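Local coordinates for hypothetical protein Rv2827c (Mycobacterium tuberculosis, PDB 1ZEL), which is of unknown function but probably binds DNA through its winged-helix domain and carries an AbiEi antitoxin C-terminal domain, at residues A[23-28]-A[73-78]; A[57-60]-A[65-68]. One frame throughout, in Å; residues are numbered along the deposited sequence.

Both contacts belong to the same winged-helix domain and reach the same three-stranded antiparallel sheet, on neighbouring strands 72-75 and 64-66. Interaction 1 sits deeper: helix 19-28 packs on the end of strand 72-75 through apolar groups, with Leu25 and Phe75 both buried. Interaction 2 lies at the surface, where one polar pair, Arg59 and Gln66, comes close between helix 51-61 and the edge strand 64-66. Neither contact has a hydrogen bond between its own segments. The strands themselves are probably hydrogen-bonded through Ala74 N and Val65 O (2.8 Å), and Trp73 packs its CD1 against Gln66 CA (3.4 Å), so the two sites adjoin although their centres are about 13 Å apart.

Interaction 1: residues A[23-28]-A[73-78]; sequences SGLARD and WAFIPP
Leu25 of helix 19-28 places its CB over the centre of the Phe75 ring in a CH-pi contact, 3.6 Å from the centroid and only 5° off the ring normal. Its CD1 branch follows the same face outward and meets the ring atom Phe75 CD1 at 3.8 Å. Phe75 CG stands anti to the backbone N (chi1 176°), which carries the ring out from the strand to the helix. On the opposite face, Pro77 N lies 4.0 Å above the ring plane, offset toward the rim, so that the aromatic group is set between the helix and the chain that follows it. The helix backbone also packs on the ring: Ala26 N sits oblique to it, 3.6 Å from Phe75 CE2. A further apolar contact, smaller and less buried, sets the Ala26 methyl CB against Pro78 CD at 3.8 Å and about equally close to CG of that ring. No hydrogen bond joins the two segments. Around them, Leu25 also packs on Leu38 and Arg41 of helix 35-44, and Asp28 forms a salt bridge with Arg41; Pro78 leans on Trp63. The first helix of the domain is thereby fastened to the end of strand 72-75, the central strand of its small sheet, an apolar helix-to-sheet packing characteristic of the winged helix-turn-helix fold.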
loop_
_atom_site.group_PDB
_atom_site.type_symbol
_atom_site.label_atom_id
_atom_site.label_comp_id
_atom_site.label_asym_id
_atom_site.label_seq_id
_atom_site.Cartn_x
_atom_site.Cartn_y
_atom_site.Cartn_z
ATOM N N SER A 23 -31.327 -3.913 8.834
ATOM C CA SER A 23 -31.195 -5.237 9.470
ATOM C C SER A 23 -30.472 -6.220 8.560
ATOM O O SER A 23 -29.671 -7.045 9.014
ATOM C CB SER A 23 -32.560 -5.797 9.893
ATOM O OG SER A 23 -32.981 -5.179 11.105
ATOM N N GLY A 24 -30.733 -6.119 7.265
ATOM C CA GLY A 24 -30.076 -6.992 6.293
ATOM C C GLY A 24 -28.585 -6.719 6.164
ATOM O O GLY A 24 -27.781 -7.657 6.026
ATOM N N LEU A 25 -28.226 -5.439 6.118
ATOM C CA LEU A 25 -26.822 -5.009 6.126
ATOM C C LEU A 25 -26.155 -5.384 7.452
ATOM O O LEU A 25 -25.009 -5.823 7.468
ATOM C CB LEU A 25 -26.735 -3.496 5.878
ATOM C CG LEU A 25 -26.986 -3.076 4.417
ATOM C CD1 LEU A 25 -27.208 -1.540 4.304
ATOM C CD2 LEU A 25 -25.873 -3.520 3.523
ATOM N N ALA A 26 -26.884 -5.233 8.563
ATOM C CA ALA A 26 -26.361 -5.642 9.881
ATOM C C ALA A 26 -26.084 -7.168 9.946
ATOM O O ALA A 26 -25.095 -7.606 10.560
ATOM C CB ALA A 26 -27.335 -5.245 10.955
ATOM N N ARG A 27 -26.940 -7.975 9.312
ATOM C CA ARG A 27 -26.732 -9.428 9.271
ATOM C C ARG A 27 -25.553 -9.801 8.355
ATOM O O ARG A 27 -24.732 -10.679 8.683
ATOM C CB ARG A 27 -28.007 -10.177 8.806
ATOM C CG ARG A 27 -29.035 -10.483 9.900
ATOM C CD ARG A 27 -30.130 -11.441 9.403
ATOM N NE ARG A 27 -30.626 -11.055 8.076
ATOM C CZ ARG A 27 -31.641 -10.235 7.858
ATOM N NH1 ARG A 27 -32.314 -9.711 8.889
ATOM N NH2 ARG A 27 -31.984 -9.943 6.598
ATOM N N ASP A 28 -25.499 -9.151 7.194
ATOM C CA ASP A 28 -24.590 -9.565 6.120
ATOM C C ASP A 28 -23.209 -8.922 6.197
ATOM O O ASP A 28 -22.209 -9.508 5.750
ATOM C CB ASP A 28 -25.222 -9.248 4.753
ATOM C CG ASP A 28 -26.474 -10.063 4.488
ATOM O OD1 ASP A 28 -26.719 -11.031 5.233
ATOM O OD2 ASP A 28 -27.196 -9.742 3.521
ATOM N N TRP A 73 -20.326 2.894 -0.718
ATOM C CA TRP A 73 -20.549 3.430 0.609
ATOM C C TRP A 73 -20.034 2.421 1.596
ATOM O O TRP A 73 -19.956 1.233 1.290
ATOM C CB TRP A 73 -22.052 3.649 0.871
ATOM C CG TRP A 73 -22.588 4.769 0.095
ATOM C CD1 TRP A 73 -22.719 6.068 0.504
ATOM C CD2 TRP A 73 -23.033 4.716 -1.247
ATOM N NE1 TRP A 73 -23.224 6.836 -0.523
ATOM C CE2 TRP A 73 -23.415 6.030 -1.616
ATOM C CE3 TRP A 73 -23.148 3.684 -2.186
ATOM C CZ2 TRP A 73 -23.932 6.338 -2.886
ATOM C CZ3 TRP A 73 -23.641 3.998 -3.458
ATOM C CH2 TRP A 73 -24.019 5.316 -3.795
ATOM N N ALA A 74 -19.697 2.893 2.788
ATOM C CA ALA A 74 -19.450 2.027 3.922
ATOM C C ALA A 74 -20.685 2.004 4.825
ATOM O O ALA A 74 -21.271 3.053 5.132
ATOM C CB ALA A 74 -18.210 2.518 4.726
ATOM N N PHE A 75 -21.078 0.802 5.240
ATOM C CA PHE A 75 -22.131 0.627 6.240
ATOM C C PHE A 75 -21.478 0.670 7.618
ATOM O O PHE A 75 -20.534 -0.051 7.872
ATOM C CB PHE A 75 -22.835 -0.721 6.021
ATOM C CG PHE A 75 -23.889 -1.052 7.057
ATOM C CD1 PHE A 75 -25.028 -0.253 7.198
ATOM C CD2 PHE A 75 -23.722 -2.140 7.911
ATOM C CE1 PHE A 75 -25.985 -0.546 8.146
ATOM C CE2 PHE A 75 -24.680 -2.457 8.853
ATOM C CZ PHE A 75 -25.833 -1.649 8.965
ATOM N N ILE A 76 -21.982 1.530 8.499
ATOM C CA ILE A 76 -21.488 1.569 9.855
ATOM C C ILE A 76 -22.478 0.712 10.655
ATOM O O ILE A 76 -23.660 1.042 10.731
ATOM C CB ILE A 76 -21.429 3.019 10.420
ATOM C CG1 ILE A 76 -20.933 4.038 9.366
ATOM C CG2 ILE A 76 -20.618 3.069 11.746
ATOM C CD1 ILE A 76 -19.531 3.750 8.762
ATOM N N PRO A 77 -21.997 -0.411 11.218
ATOM C CA PRO A 77 -22.867 -1.386 11.821
ATOM C C PRO A 77 -23.487 -0.920 13.128
ATOM O O PRO A 77 -22.891 -0.104 13.831
ATOM C CB PRO A 77 -21.957 -2.597 12.036
ATOM C CG PRO A 77 -20.572 -2.080 11.963
ATOM C CD PRO A 77 -20.581 -0.807 11.239
ATOM N N PRO A 78 -24.658 -1.478 13.479
ATOM C CA PRO A 78 -25.283 -1.103 14.740
ATOM C C PRO A 78 -24.310 -1.258 15.905
ATOM O O PRO A 78 -23.555 -2.227 15.957
ATOM C CB PRO A 78 -26.419 -2.108 14.872
ATOM C CG PRO A 78 -26.777 -2.399 13.432
ATOM C CD PRO A 78 -25.457 -2.481 12.754
#

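Interaction 2: residues A[57-60]-A[65-68]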
loop_
_atom_site.group_PDB
_atom_site.type_symbol
_atom_site.label_atom_id
_atom_site.label_comp_id
_atom_site.label_asym_id
_atom_site.label_seq_id
_atom_site.Cartn_x
_atom_site.Cartn_y
_atom_site.Cartn_z
ATOM N N GLU A 57 -30.830 9.869 2.546
ATOM C CA GLU A 57 -31.352 9.821 3.910
ATOM C C GLU A 57 -30.517 8.920 4.816
ATOM O O GLU A 57 -30.236 9.269 5.964
ATOM C CB GLU A 57 -32.809 9.375 3.941
ATOM C CG GLU A 57 -33.415 9.412 5.357
ATOM C CD GLU A 57 -34.894 9.130 5.352
ATOM O OE1 GLU A 57 -35.469 9.271 4.268
ATOM O OE2 GLU A 57 -35.474 8.760 6.403
ATOM N N LEU A 58 -30.124 7.761 4.311
ATOM C CA LEU A 58 -29.307 6.847 5.104
ATOM C C LEU A 58 -27.941 7.460 5.444
ATOM O O LEU A 58 -27.365 7.197 6.530
ATOM C CB LEU A 58 -29.170 5.499 4.360
ATOM C CG LEU A 58 -30.409 4.596 4.433
ATOM C CD1 LEU A 58 -30.260 3.370 3.497
ATOM C CD2 LEU A 58 -30.726 4.125 5.884
ATOM N N ARG A 59 -27.443 8.283 4.513
ATOM C CA ARG A 59 -26.226 9.071 4.688
ATOM C C ARG A 59 -26.457 10.126 5.780
ATOM O O ARG A 59 -25.655 10.296 6.711
ATOM C CB ARG A 59 -25.907 9.775 3.357
ATOM C CG ARG A 59 -24.478 9.648 2.851
ATOM C CD ARG A 59 -24.071 10.840 1.973
ATOM N NE ARG A 59 -24.958 11.109 0.830
ATOM C CZ ARG A 59 -24.916 10.453 -0.333
ATOM N NH1 ARG A 59 -25.755 10.779 -1.318
ATOM N NH2 ARG A 59 -24.031 9.474 -0.510
ATOM N N ARG A 60 -27.563 10.844 5.647
ATOM C CA ARG A 60 -27.881 11.924 6.563
ATOM C C ARG A 60 -27.993 11.395 7.973
ATOM O O ARG A 60 -27.456 11.987 8.907
ATOM C CB ARG A 60 -29.175 12.612 6.148
ATOM C CG ARG A 60 -29.553 13.778 7.046
ATOM C CD ARG A 60 -30.921 14.377 6.672
ATOM N NE ARG A 60 -32.049 13.482 6.977
ATOM C CZ ARG A 60 -32.559 13.279 8.194
ATOM N NH1 ARG A 60 -32.049 13.882 9.258
ATOM N NH2 ARG A 60 -33.582 12.450 8.350
ATOM N N VAL A 65 -21.758 5.851 4.767
ATOM C CA VAL A 65 -20.798 6.944 4.598
ATOM C C VAL A 65 -20.186 6.783 3.215
ATOM O O VAL A 65 -19.692 5.682 2.862
ATOM C CB VAL A 65 -19.710 6.921 5.676
ATOM C CG1 VAL A 65 -18.582 7.922 5.353
ATOM C CG2 VAL A 65 -20.323 7.246 7.054
ATOM N N GLN A 66 -20.265 7.849 2.427
ATOM C CA GLN A 66 -19.798 7.804 1.047
ATOM C C GLN A 66 -18.309 7.481 0.986
ATOM O O GLN A 66 -17.493 8.079 1.711
ATOM C CB GLN A 66 -20.105 9.112 0.312
ATOM C CG GLN A 66 -19.987 8.982 -1.187
ATOM C CD GLN A 66 -20.491 10.212 -1.910
ATOM O OE1 GLN A 66 -21.494 10.810 -1.520
ATOM N NE2 GLN A 66 -19.803 10.589 -2.982
ATOM N N LEU A 67 -17.955 6.530 0.116
ATOM C CA LEU A 67 -16.552 6.228 -0.133
ATOM C C LEU A 67 -16.044 6.914 -1.411
ATOM O O LEU A 67 -16.850 7.398 -2.206
ATOM C CB LEU A 67 -16.333 4.708 -0.175
ATOM C CG LEU A 67 -16.482 3.986 1.168
ATOM C CD1 LEU A 67 -16.428 2.448 0.922
ATOM C CD2 LEU A 67 -15.436 4.452 2.255
ATOM N N PRO A 68 -14.703 7.010 -1.577
ATOM C CA PRO A 68 -14.096 7.795 -2.675
ATOM C C PRO A 68 -14.459 7.351 -4.074
ATOM O O PRO A 68 -14.471 8.176 -4.988
ATOM C CB PRO A 68 -12.584 7.605 -2.445
ATOM C CG PRO A 68 -12.472 7.334 -0.962
ATOM C CD PRO A 68 -13.676 6.490 -0.647
#
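Gln66 OE1 lies over one face of the Arg59 guanidinium, nearest to the NH2 corner. The oxygen is 3.0 Å from Arg59 NH2 and 3.6 Å from Arg59 CZ, but it sits well above the guanidinium plane, whereas the N-H bonds lie within that plane. The angle is therefore poor and the pair is a close polar approach with no hydrogen bond. Some electrostatic attraction between a probably positive guanidinium and the amide oxygen is possible, but Arg59 was modelled in two conformers and this meeting describes one of them, so the approach is doubtful for the other. The amide does not stack flat either: the two planes are turned 56° apart.

In the winged-helix fold, helix 51-61 is by its position probably the recognition helix; strand 64-66 follows it and with strand 72-75 would form the wing hairpin. Here helix and strand come close at Arg59 and Val65, whose CA atoms are 5.8 Å apart. Arg59 NH2 also lies beside the glutamine stem, 4.0 Å from Gln66 CB. Gln66 CG is anti to the backbone N (chi1 -164°) and the chain stays extended beyond it, lifting the amide up beside the arginine, which bends back at chi3 (-55°). Gln66 also touches Trp73 on the neighbouring strand 72-75. The Val65 side chain starts away from the helix and packs on Ile76, which belongs to the chain just after that strand.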